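PDB 4NQ3: cyanuric acid amidohydrolase from Azorhizobium caulinodans, which hydrolyses cyanuric acid, opening its s-triazine ring to carboxybiuret, a step in the breakdown of atrazine and melamine. Local coordinates for residues 62-65 / 70-73; 116-121 / 128-133; 137-142 / 197-202; 153-158 / 193-198; 254-259 / 319-324. All coordinates share one frame; numbering follows the deposited sequence.

Contact 1 of 5, residues 62-65 / 70-73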
# COMPACT_ATOMS: atom_id res chain seq x y z
N LEU A 62 30.95 9.06 -3.01
CA LEU A 62 31.77 9.66 -1.96
C LEU A 62 33.06 8.86 -1.70
O LEU A 62 34.16 9.43 -1.59
CB LEU A 62 30.96 9.80 -0.67
CG LEU A 62 31.63 10.50 0.50
CD1 LEU A 62 30.56 10.91 1.42
CD2 LEU A 62 32.47 9.52 1.21
N LEU A 63 32.94 7.54 -1.59
CA LEU A 63 34.09 6.72 -1.25
C LEU A 63 35.07 6.67 -2.42
O LEU A 63 36.29 6.62 -2.19
CB LEU A 63 33.67 5.31 -0.85
CG LEU A 63 32.83 5.12 0.44
CD1 LEU A 63 32.37 3.67 0.61
CD2 LEU A 63 33.55 5.60 1.68
N ARG A 64 34.58 6.68 -3.67
CA ARG A 64 35.54 6.68 -4.78
C ARG A 64 36.37 7.94 -4.73
O ARG A 64 37.57 7.89 -4.94
CB ARG A 64 34.86 6.55 -6.14
CG ARG A 64 34.51 5.12 -6.42
CD ARG A 64 34.15 4.85 -7.87
NE ARG A 64 33.54 3.52 -8.00
CZ ARG A 64 32.25 3.27 -8.22
NH1 ARG A 64 31.83 2.00 -8.32
NH2 ARG A 64 31.38 4.27 -8.36
N GLY A 65 35.74 9.06 -4.40
CA GLY A 65 36.47 10.29 -4.13
C GLY A 65 37.67 10.15 -3.19
O GLY A 65 38.72 10.69 -3.47
N ALA A 70 39.80 1.23 -4.39
CA ALA A 70 39.69 0.51 -3.12
C ALA A 70 38.31 0.69 -2.52
O ALA A 70 37.91 -0.06 -1.64
CB ALA A 70 40.76 0.97 -2.14
N ALA A 71 37.57 1.69 -3.00
CA ALA A 71 36.20 1.89 -2.55
C ALA A 71 35.38 0.64 -2.81
O ALA A 71 34.48 0.29 -2.04
CB ALA A 71 35.57 3.07 -3.24
N ASP A 72 35.70 -0.05 -3.90
CA ASP A 72 34.88 -1.18 -4.32
C ASP A 72 34.96 -2.35 -3.36
O ASP A 72 34.10 -3.24 -3.41
CB ASP A 72 35.28 -1.63 -5.72
CG ASP A 72 34.92 -0.60 -6.78
OD1 ASP A 72 33.90 0.12 -6.61
OD2 ASP A 72 35.67 -0.51 -7.78
N GLU A 73 35.97 -2.32 -2.48
CA GLU A 73 36.19 -3.40 -1.53
C GLU A 73 35.43 -3.17 -0.24
O GLU A 73 35.40 -4.03 0.63
CB GLU A 73 37.68 -3.54 -1.24
CG GLU A 73 38.45 -4.15 -2.41
CD GLU A 73 39.91 -3.67 -2.48
OE1 GLU A 73 40.49 -3.32 -1.42
OE2 GLU A 73 40.45 -3.60 -3.61
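Arg64 NH1 donates to Asp72 OD1 over 3.3 Å, and the two charged groups form a salt bridge. The bond is bent at the hydrogen, with an N-H...O angle of 142°. It takes the syn lone pair of OD1, on the side of the other carboxylate oxygen. Asp72 OD1 lies near the edge of the guanidinium but 25° out of its plane. The guanidinium and carboxylate planes are steeply turned against each other, and the bridge runs through OD1. Arg64 reaches it with a chain that runs extended from CG to NE. Its chi1 of -80° sets CG beside the backbone N and opposite the carbonyl carbon. Both charged residues are exposed, and the bridge lies over the outer side of the contact.

Beneath it sits the apolar part, centred on the methyl of Ala71. Ala71 CB points at the helix and rests 3.8 Å from Leu63 CB. It also lies 3.7 Å from Leu63 C, so it meets the helix backbone directly. The CG of Arg64 passes 3.9 Å from the same methyl. Arg64 thus touches Ala71 with CG and binds Asp72 with its charged end. The small alanine is consistent with the close approach of the backbones, with CA atoms 5.3 Å apart between Arg64 and Ala71. Leu63 also touches Val74.

Residues 70-73 form a short 3-10 turn, with Glu73 N bonded to Ala70 O. They lead from helix 51-67 into strand 75-80, which runs parallel to strand 34-41. This is the return half of a beta-alpha-beta crossover.

Contact 2 of 5, residues 116-121 / 128-133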
# COMPACT_ATOMS: atom_id res chain seq x y z
N ASP A 116 29.32 -12.80 -9.01
CA ASP A 116 27.91 -12.77 -9.31
C ASP A 116 27.31 -14.15 -9.09
O ASP A 116 27.99 -15.17 -9.20
CB ASP A 116 27.72 -12.28 -10.74
CG ASP A 116 27.78 -10.76 -10.84
OD1 ASP A 116 28.16 -10.12 -9.82
OD2 ASP A 116 27.45 -10.23 -11.94
N LEU A 117 26.04 -14.16 -8.71
CA LEU A 117 25.30 -15.38 -8.45
C LEU A 117 24.39 -15.71 -9.62
O LEU A 117 23.45 -14.95 -9.88
CB LEU A 117 24.45 -15.23 -7.18
CG LEU A 117 23.50 -16.38 -6.88
CD1 LEU A 117 24.26 -17.61 -6.44
CD2 LEU A 117 22.45 -15.97 -5.84
N PRO A 118 24.65 -16.85 -10.29
CA PRO A 118 23.79 -17.36 -11.38
C PRO A 118 22.34 -17.43 -10.92
O PRO A 118 22.09 -17.91 -9.82
CB PRO A 118 24.34 -18.76 -11.65
CG PRO A 118 25.73 -18.74 -11.10
CD PRO A 118 25.72 -17.79 -9.94
N PHE A 119 21.41 -16.92 -11.72
CA PHE A 119 20.01 -16.83 -11.30
C PHE A 119 19.43 -18.19 -10.93
O PHE A 119 18.48 -18.29 -10.15
CB PHE A 119 19.17 -16.19 -12.39
CG PHE A 119 19.42 -14.72 -12.58
CD1 PHE A 119 19.86 -13.95 -11.53
CD2 PHE A 119 19.27 -14.13 -13.83
CE1 PHE A 119 20.10 -12.59 -11.70
CE2 PHE A 119 19.52 -12.78 -14.02
CZ PHE A 119 19.94 -12.01 -12.97
N GLU A 120 20.01 -19.25 -11.48
CA GLU A 120 19.48 -20.58 -11.23
C GLU A 120 20.13 -21.21 -10.01
O GLU A 120 19.82 -22.35 -9.65
CB GLU A 120 19.66 -21.46 -12.46
CG GLU A 120 21.10 -21.62 -12.90
CD GLU A 120 21.57 -20.48 -13.79
OE1 GLU A 120 22.47 -20.71 -14.63
OE2 GLU A 120 21.02 -19.35 -13.67
N ALA A 121 21.05 -20.48 -9.39
CA ALA A 121 21.65 -20.92 -8.14
C ALA A 121 20.93 -20.32 -6.92
O ALA A 121 20.99 -20.86 -5.82
CB ALA A 121 23.11 -20.58 -8.10
N VAL A 128 24.08 -21.43 -1.32
CA VAL A 128 24.52 -21.85 0.01
C VAL A 128 26.02 -22.00 0.07
O VAL A 128 26.67 -21.49 0.99
CB VAL A 128 23.90 -23.17 0.44
CG1 VAL A 128 24.50 -23.56 1.78
CG2 VAL A 128 22.38 -23.07 0.52
N ARG A 129 26.59 -22.70 -0.92
CA ARG A 129 28.02 -22.95 -0.91
C ARG A 129 28.79 -21.67 -1.15
O ARG A 129 29.85 -21.47 -0.57
CB ARG A 129 28.40 -24.00 -1.95
CG ARG A 129 27.86 -25.40 -1.66
CD ARG A 129 28.39 -26.34 -2.70
NE ARG A 129 27.44 -27.40 -3.04
CZ ARG A 129 27.15 -28.44 -2.25
NH1 ARG A 129 27.73 -28.59 -1.06
NH2 ARG A 129 26.26 -29.34 -2.67
N MSE A 130 28.23 -20.80 -1.99
CA MSE A 130 28.93 -19.57 -2.34
C MSE A 130 29.10 -18.70 -1.10
O MSE A 130 30.19 -18.22 -0.81
CB MSE A 130 28.17 -18.81 -3.44
CG MSE A 130 28.90 -17.59 -3.91
SE MSE A 130 28.10 -16.70 -5.43
CE MSE A 130 28.13 -18.19 -6.67
N VAL A 131 28.02 -18.54 -0.35
CA VAL A 131 28.03 -17.71 0.83
C VAL A 131 28.89 -18.35 1.91
O VAL A 131 29.70 -17.67 2.55
CB VAL A 131 26.59 -17.48 1.34
CG1 VAL A 131 26.58 -16.86 2.71
CG2 VAL A 131 25.81 -16.61 0.35
N ALA A 132 28.77 -19.67 2.06
CA ALA A 132 29.56 -20.39 3.05
C ALA A 132 31.05 -20.14 2.87
O ALA A 132 31.76 -19.88 3.85
CB ALA A 132 29.27 -21.86 2.97
N GLN A 133 31.51 -20.22 1.63
CA GLN A 133 32.91 -19.98 1.30
C GLN A 133 33.28 -18.55 1.67
O GLN A 133 34.32 -18.32 2.29
CB GLN A 133 33.18 -20.25 -0.19
CG GLN A 133 33.61 -21.71 -0.48
CD GLN A 133 33.33 -22.17 -1.93
OE1 GLN A 133 32.94 -21.38 -2.80
NE2 GLN A 133 33.50 -23.48 -2.18
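Met130, a selenomethionine in this crystal, lays its SE and CE over one methyl of Leu117. The two side chains are inclined to each other. Leu117 CD1 is 3.9 Å from Met130 CE and 4.1 Å from Met130 SE. Met130 leaves the helix with CG trans to the backbone N, at a chi1 of -176°. The chain then runs straight to SE and bends at chi3 (-58°), which turns the methyl to the loop.

CE has two more neighbours there. It meets the ring of Pro118 at one corner, with Met130 CE 4.1 Å from Pro118 CD. It also lies 3.9 Å from Asp116 O, a plain van der Waals contact with a carbonyl. Three successive loop residues thus meet the end of one side chain, and no hydrogen bond joins the segments.

The partly exposed Met130 packs on the buried Leu117 between two exposed loop residues, Asp116 and Pro118. Leu117 is also held through its backbone to Leu232. Beyond Pro118 the loop turns, with Ala121 N bonded to Pro118 O. Glu120 is salt-bridged to Arg171.

The substrate-binding Ser227 lies about 9 Å from Leu117, between side chains, so the contact is near the pocket without lining it. It folds the link from strand 106-113 back onto helix 125-141, a beta-alpha connection in repeating unit B.

Contact 3 of 5, residues 137-142 / 197-202. With SO4 (sulfate ion), chain F.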
# COMPACT_ATOMS: atom_id res chain seq x y z
N ARG A 137 36.07 -16.92 4.47
CA ARG A 137 37.04 -15.88 4.14
C ARG A 137 36.93 -14.68 5.06
O ARG A 137 37.93 -14.24 5.61
CB ARG A 137 36.88 -15.42 2.69
CG ARG A 137 37.60 -16.30 1.68
CD ARG A 137 37.48 -15.77 0.28
NE ARG A 137 36.28 -16.29 -0.36
CZ ARG A 137 35.39 -15.55 -1.00
NH1 ARG A 137 35.56 -14.24 -1.07
NH2 ARG A 137 34.33 -16.12 -1.55
N ALA A 138 35.72 -14.15 5.25
CA ALA A 138 35.57 -13.00 6.12
C ALA A 138 35.99 -13.32 7.56
O ALA A 138 36.60 -12.48 8.22
CB ALA A 138 34.14 -12.51 6.10
N MSE A 139 35.66 -14.53 8.02
CA MSE A 139 36.09 -14.99 9.34
C MSE A 139 37.60 -14.86 9.50
O MSE A 139 38.10 -14.29 10.47
CB MSE A 139 35.68 -16.44 9.57
CG MSE A 139 34.30 -16.62 10.15
SE MSE A 139 33.96 -18.49 10.46
CE MSE A 139 35.18 -18.77 11.94
N ALA A 140 38.32 -15.42 8.54
CA ALA A 140 39.76 -15.33 8.50
C ALA A 140 40.25 -13.88 8.54
O ALA A 140 41.20 -13.55 9.24
CB ALA A 140 40.28 -16.02 7.28
N ALA A 141 39.66 -13.03 7.73
CA ALA A 141 40.07 -11.64 7.66
C ALA A 141 39.86 -10.92 9.00
O ALA A 141 40.55 -9.95 9.30
CB ALA A 141 39.30 -10.93 6.56
N ALA A 142 38.91 -11.41 9.78
CA ALA A 142 38.64 -10.85 11.10
C ALA A 142 39.66 -11.34 12.13
O ALA A 142 39.73 -10.82 13.24
CB ALA A 142 37.23 -11.21 11.55
N LEU A 197 26.24 -23.31 7.64
CA LEU A 197 27.18 -24.31 7.18
C LEU A 197 28.60 -23.88 7.53
O LEU A 197 29.42 -24.70 7.90
CB LEU A 197 27.04 -24.52 5.68
CG LEU A 197 28.06 -25.49 5.10
CD1 LEU A 197 28.00 -26.78 5.86
CD2 LEU A 197 27.79 -25.71 3.63
N ALA A 198 28.88 -22.60 7.39
CA ALA A 198 30.23 -22.11 7.61
C ALA A 198 30.60 -22.06 9.09
O ALA A 198 31.78 -22.14 9.44
CB ALA A 198 30.39 -20.72 6.98
N LEU A 199 29.60 -21.94 9.96
CA LEU A 199 29.85 -21.85 11.39
C LEU A 199 29.66 -23.22 12.05
O LEU A 199 29.88 -23.39 13.25
CB LEU A 199 28.93 -20.81 12.03
CG LEU A 199 29.00 -19.35 11.56
CD1 LEU A 199 28.04 -18.48 12.36
CD2 LEU A 199 30.42 -18.79 11.66
N GLY A 200 29.25 -24.20 11.27
CA GLY A 200 29.09 -25.53 11.81
C GLY A 200 27.82 -25.71 12.62
O GLY A 200 27.71 -26.64 13.42
N GLU A 201 26.86 -24.81 12.42
CA GLU A 201 25.58 -24.92 13.11
C GLU A 201 24.67 -25.94 12.41
O GLU A 201 23.67 -26.40 12.97
CB GLU A 201 24.89 -23.57 13.19
CG GLU A 201 25.63 -22.54 14.04
CD GLU A 201 24.97 -21.17 13.97
OE1 GLU A 201 24.79 -20.64 12.85
OE2 GLU A 201 24.60 -20.63 15.04
N VAL A 202 25.04 -26.28 11.17
CA VAL A 202 24.33 -27.27 10.37
C VAL A 202 25.34 -28.16 9.67
O VAL A 202 26.41 -27.69 9.26
CB VAL A 202 23.44 -26.61 9.30
CG1 VAL A 202 22.81 -27.66 8.46
CG2 VAL A 202 22.37 -25.76 9.95
S SO4 F . 37.06 -11.52 -0.79
O1 SO4 F . 37.63 -12.77 -0.25
O2 SO4 F . 37.62 -11.21 -2.11
O3 SO4 F . 35.62 -11.69 -0.94
O4 SO4 F . 37.37 -10.43 0.14
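Met139, a selenomethionine, has CG beside its backbone N (chi1 -88°) and runs extended from there to SE, which carries the selenium across to Leu199. Leu199 also has CG beside its backbone N (chi1 -60°), and its CD2 branch comes over to meet it. Met139 SE lies 3.7 Å from Leu199 CD2, and the side chains are set at a slant. The contact joins the C-terminal parts of two helices, 125-141 and 180-199, in the alpha/beta repeating unit B.

The helix backbones stay well apart here. The nearest CA atoms, those of Met139 and Ala198, are 9.4 Å from each other. One long side chain spans that interval, and Met139 SE comes within 4.4 Å of Ala198 O. The side chains meet by apolar contact, and no hydrogen bond crosses the segments. Met139 and Leu199 are both buried, and both also rest on Val150 of strand 150-157. They thus lie between the helix pair and the sheet. Ala198 packs on Val135 of the facing helix.

Leu199 is the last helical residue of its segment. Gly200 follows with a positive phi. A weak bond from Gly200 N to Leu197 O and a probable one from Glu201 N to Ala196 O are consistent with a Schellman motif.

Arg137 turns to another side of its helix, where it meets a sulfate, probably from the crystallisation liquor. The anion lies at the guanidinium edge, with its sulfur in the plane. Arg137 NH1 also bonds to His113 O, and its bond to sulfate O1 is 2.7 Å long and nearly straight at 164°.

Contact 4 of 5, residues 153-158 / 193-198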
# COMPACT_ATOMS: atom_id res chain seq x y z
N VAL A 153 26.66 -12.51 11.60
CA VAL A 153 27.10 -12.48 10.22
C VAL A 153 26.04 -11.83 9.34
O VAL A 153 24.96 -12.39 9.14
CB VAL A 153 27.44 -13.87 9.71
CG1 VAL A 153 27.95 -13.80 8.27
CG2 VAL A 153 28.48 -14.46 10.61
N GLN A 154 26.34 -10.62 8.85
CA GLN A 154 25.44 -9.89 7.96
C GLN A 154 25.73 -10.29 6.52
O GLN A 154 26.86 -10.34 6.13
CB GLN A 154 25.63 -8.39 8.16
CG GLN A 154 24.74 -7.52 7.33
CD GLN A 154 23.29 -7.79 7.58
OE1 GLN A 154 22.81 -7.71 8.72
NE2 GLN A 154 22.57 -8.13 6.53
N VAL A 155 24.70 -10.60 5.75
CA VAL A 155 24.88 -10.91 4.34
C VAL A 155 23.89 -10.10 3.51
O VAL A 155 22.70 -10.03 3.84
CB VAL A 155 24.70 -12.41 4.05
CG1 VAL A 155 24.55 -12.67 2.55
CG2 VAL A 155 25.87 -13.15 4.59
N LYS A 156 24.39 -9.47 2.46
CA LYS A 156 23.53 -8.80 1.49
C LYS A 156 23.43 -9.72 0.29
O LYS A 156 24.45 -10.10 -0.28
CB LYS A 156 24.11 -7.46 1.09
CG LYS A 156 23.18 -6.65 0.22
CD LYS A 156 22.09 -6.09 1.04
CE LYS A 156 20.83 -5.86 0.25
NZ LYS A 156 19.69 -5.47 1.13
N CYS A 157 22.21 -10.13 -0.07
CA CYS A 157 22.07 -11.09 -1.17
C CYS A 157 21.11 -10.59 -2.23
O CYS A 157 20.31 -9.71 -1.98
CB CYS A 157 21.57 -12.43 -0.64
SG CYS A 157 20.03 -12.23 0.31
N PRO A 158 21.16 -11.20 -3.42
CA PRO A 158 20.37 -10.72 -4.56
C PRO A 158 18.94 -11.20 -4.50
O PRO A 158 18.56 -11.76 -3.47
CB PRO A 158 21.11 -11.32 -5.76
CG PRO A 158 21.73 -12.54 -5.24
CD PRO A 158 22.13 -12.23 -3.83
N LEU A 193 21.63 -20.52 5.46
CA LEU A 193 22.13 -21.88 5.62
C LEU A 193 23.62 -21.91 5.32
O LEU A 193 24.37 -22.66 5.93
CB LEU A 193 21.38 -22.84 4.70
CG LEU A 193 20.00 -23.05 5.29
CD1 LEU A 193 19.09 -23.83 4.36
CD2 LEU A 193 20.14 -23.70 6.65
N GLY A 194 24.03 -21.07 4.37
CA GLY A 194 25.44 -20.92 4.05
C GLY A 194 26.22 -20.44 5.26
O GLY A 194 27.28 -20.99 5.57
N ILE A 195 25.69 -19.43 5.96
CA ILE A 195 26.30 -18.99 7.20
C ILE A 195 26.32 -20.13 8.22
O ILE A 195 27.33 -20.38 8.89
CB ILE A 195 25.56 -17.78 7.80
CG1 ILE A 195 25.77 -16.55 6.92
CG2 ILE A 195 26.05 -17.47 9.20
CD1 ILE A 195 24.83 -15.43 7.22
N ALA A 196 25.20 -20.85 8.30
CA ALA A 196 25.10 -21.93 9.26
C ALA A 196 26.17 -22.97 8.92
O ALA A 196 26.94 -23.42 9.79
CB ALA A 196 23.69 -22.55 9.24
N LEU A 197 26.24 -23.31 7.64
CA LEU A 197 27.18 -24.31 7.18
C LEU A 197 28.60 -23.88 7.53
O LEU A 197 29.42 -24.70 7.90
CB LEU A 197 27.04 -24.52 5.68
CG LEU A 197 28.06 -25.49 5.10
CD1 LEU A 197 28.00 -26.78 5.86
CD2 LEU A 197 27.79 -25.71 3.63
N ALA A 198 28.88 -22.60 7.39
CA ALA A 198 30.23 -22.11 7.61
C ALA A 198 30.60 -22.06 9.09
O ALA A 198 31.78 -22.14 9.44
CB ALA A 198 30.39 -20.72 6.98
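Ile195 packs closely against Val153 and Val155, which point to the helix from the same face of strand 150-157. Its CD1 is the main point of contact. It is 3.7 Å from Val153 CG1 and 3.6 Å from Val155 CG2, and it touches Val153 O as well. A chi1 of -69° and a nearly straight chi2 of 166° send CG1 and CD1 out toward the strand. The other branch is used too, since Ile195 CG2 lies 3.9 Å from Val153 CB. Val153 and Ile195 meet tip to tip, whereas Val155 and Ile195 run past each other in opposite directions.

Away from this cluster the two segments separate. Lys156 and Cys157 make no contact with residues 193-198, and neither do Leu197 and Ala198. Only Ala198 among them is partly exposed; the three touching residues are buried. With an alanine in place of Ile195, the contacts of CG1, CG2 and CD1 with the two valines would go, and a gap would probably open between helix and strand.

Gln154 and Lys156 lie on the other side of the strand. Lys156 is an active-site residue, and its NZ is hydrogen-bonded to the nucleophile Ser226. The apolar contact thus backs a strand that carries the lysine of one of the three potential Ser-Lys dyads.

Strand 223-227 runs parallel alongside, bonded through its backbone to Val153 and Val155. Ile195 also touches Ala223 and Cys225 of that strand, and Val135 of helix 125-141. Helix 180-199 therefore lies over two neighbouring strands of the sheet, with helix 125-141 at its flank.

Contact 5 of 5, residues 254-259 / 319-324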
# COMPACT_ATOMS: atom_id res chain seq x y z
N GLY A 254 21.96 -12.80 20.91
CA GLY A 254 21.00 -13.78 21.41
C GLY A 254 19.94 -14.04 20.36
O GLY A 254 19.93 -13.39 19.31
N VAL A 255 19.05 -14.99 20.62
CA VAL A 255 18.00 -15.30 19.66
C VAL A 255 16.63 -15.01 20.23
O VAL A 255 16.25 -15.57 21.23
CB VAL A 255 18.04 -16.76 19.25
CG1 VAL A 255 16.89 -17.07 18.27
CG2 VAL A 255 19.37 -17.08 18.61
N MSE A 256 15.89 -14.12 19.59
CA MSE A 256 14.51 -13.90 19.98
C MSE A 256 13.66 -15.11 19.61
O MSE A 256 13.63 -15.52 18.44
CB MSE A 256 13.96 -12.66 19.31
CG MSE A 256 14.68 -11.39 19.70
SE MSE A 256 13.91 -9.87 18.71
CE MSE A 256 12.25 -9.66 19.77
N ALA A 257 12.98 -15.69 20.60
CA ALA A 257 12.16 -16.87 20.40
C ALA A 257 10.96 -16.52 19.52
O ALA A 257 10.53 -17.31 18.67
CB ALA A 257 11.73 -17.42 21.71
N ASP A 258 10.43 -15.32 19.74
CA ASP A 258 9.40 -14.77 18.87
C ASP A 258 9.49 -13.23 18.81
O ASP A 258 10.44 -12.62 19.33
CB ASP A 258 8.00 -15.22 19.29
CG ASP A 258 7.71 -14.93 20.74
OD1 ASP A 258 8.22 -13.92 21.26
OD2 ASP A 258 6.95 -15.73 21.36
N ALA A 259 8.48 -12.62 18.19
CA ALA A 259 8.52 -11.20 17.85
C ALA A 259 8.47 -10.29 19.06
O ALA A 259 8.77 -9.11 18.96
CB ALA A 259 7.39 -10.86 16.88
N GLY A 319 9.43 -1.61 17.31
CA GLY A 319 8.76 -1.05 18.46
C GLY A 319 9.13 -1.77 19.74
O GLY A 319 9.46 -1.13 20.74
N ALA A 320 9.10 -3.11 19.74
CA ALA A 320 9.46 -3.85 20.94
C ALA A 320 10.89 -3.48 21.42
O ALA A 320 11.08 -3.05 22.56
CB ALA A 320 9.34 -5.35 20.70
N LEU A 321 11.88 -3.58 20.53
CA LEU A 321 13.28 -3.28 20.88
C LEU A 321 13.49 -1.81 21.30
O LEU A 321 14.22 -1.51 22.25
CB LEU A 321 14.19 -3.63 19.72
CG LEU A 321 14.26 -5.12 19.39
CD1 LEU A 321 15.16 -5.39 18.22
CD2 LEU A 321 14.74 -5.89 20.58
N ALA A 322 12.88 -0.90 20.54
CA ALA A 322 12.97 0.53 20.84
C ALA A 322 12.41 0.83 22.22
O ALA A 322 12.92 1.69 22.94
CB ALA A 322 12.22 1.33 19.79
N GLY A 323 11.38 0.10 22.61
CA GLY A 323 10.81 0.24 23.94
C GLY A 323 11.76 -0.16 25.05
O GLY A 323 11.63 0.28 26.20
N VAL A 324 12.74 -0.99 24.71
CA VAL A 324 13.68 -1.52 25.69
C VAL A 324 14.92 -0.66 25.71
O VAL A 324 15.47 -0.35 26.77
CB VAL A 324 14.08 -2.98 25.38
CG1 VAL A 324 15.22 -3.42 26.28
CG2 VAL A 324 12.87 -3.92 25.51
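Met256, a selenomethionine here, points toward helix 309-325 from the end of strand 249-256. This is a helix-on-sheet contact in repeating unit C, whose four-stranded sheet has strand 249-256 at one edge within the chain. CB starts the side chain in the direction of the helix but stays 6.9 Å from Leu321 CD2. CG is nearer, 5.6 Å from the same methyl. SE makes the contact, 4.5 Å from Leu321 CD2. CE turns off at chi3 (77°) and lies 4.6 Å from Leu321 CD2, so the tip runs past the leucine without closing on it.

This is a loose, apolar meeting with no hydrogen bond between the segments. Leu321 also touches Val282 and Ala284 of strand 281-286 and Val265 of helix 263-271. The selenomethionine thus adds the edge strand to a core that the helix shares with the inner strand 281-286. Its backbone is bonded to Gly345, next to the magnesium ligand Gly344, and its side chain is about 8 Å from the magnesium ion.

After Met256 the chain leaves the strand. Asp258 holds the turn through OD1 to Ile260 N, as in an Asx turn, and through OD2 in a salt bridge to Arg295. On another side of the helix, Ala322 packs on Ile260 of a neighbouring subunit. The turn brings Ala259 up to the helix, where its CA is 8.0 Å from that of Ala320. Their closest atoms are Ala259 O and Ala320 CB, 4.2 Å apart.

The contacts follow the three repeating units along the chain. Contact 1 lies in unit A, contacts 2, 3 and 4 in unit B, and contact 5 in unit C. Contacts 1, 2 and 5 are in series with the others, while the spans of contacts 3 and 4 overlap and share Leu197 and Ala198 of helix 180-199. Contacts 2 and 3 share helix 125-141. The centres of contacts 2, 3 and 4 are about 9 to 15 Å apart, and all three touch one another. Contacts 1 and 5 lie on opposite sides of the chain's centre, about 35 Å apart between centres. Each unit has a four-stranded sheet with the same strand order, in keeping with the threefold symmetry of monomer and active site.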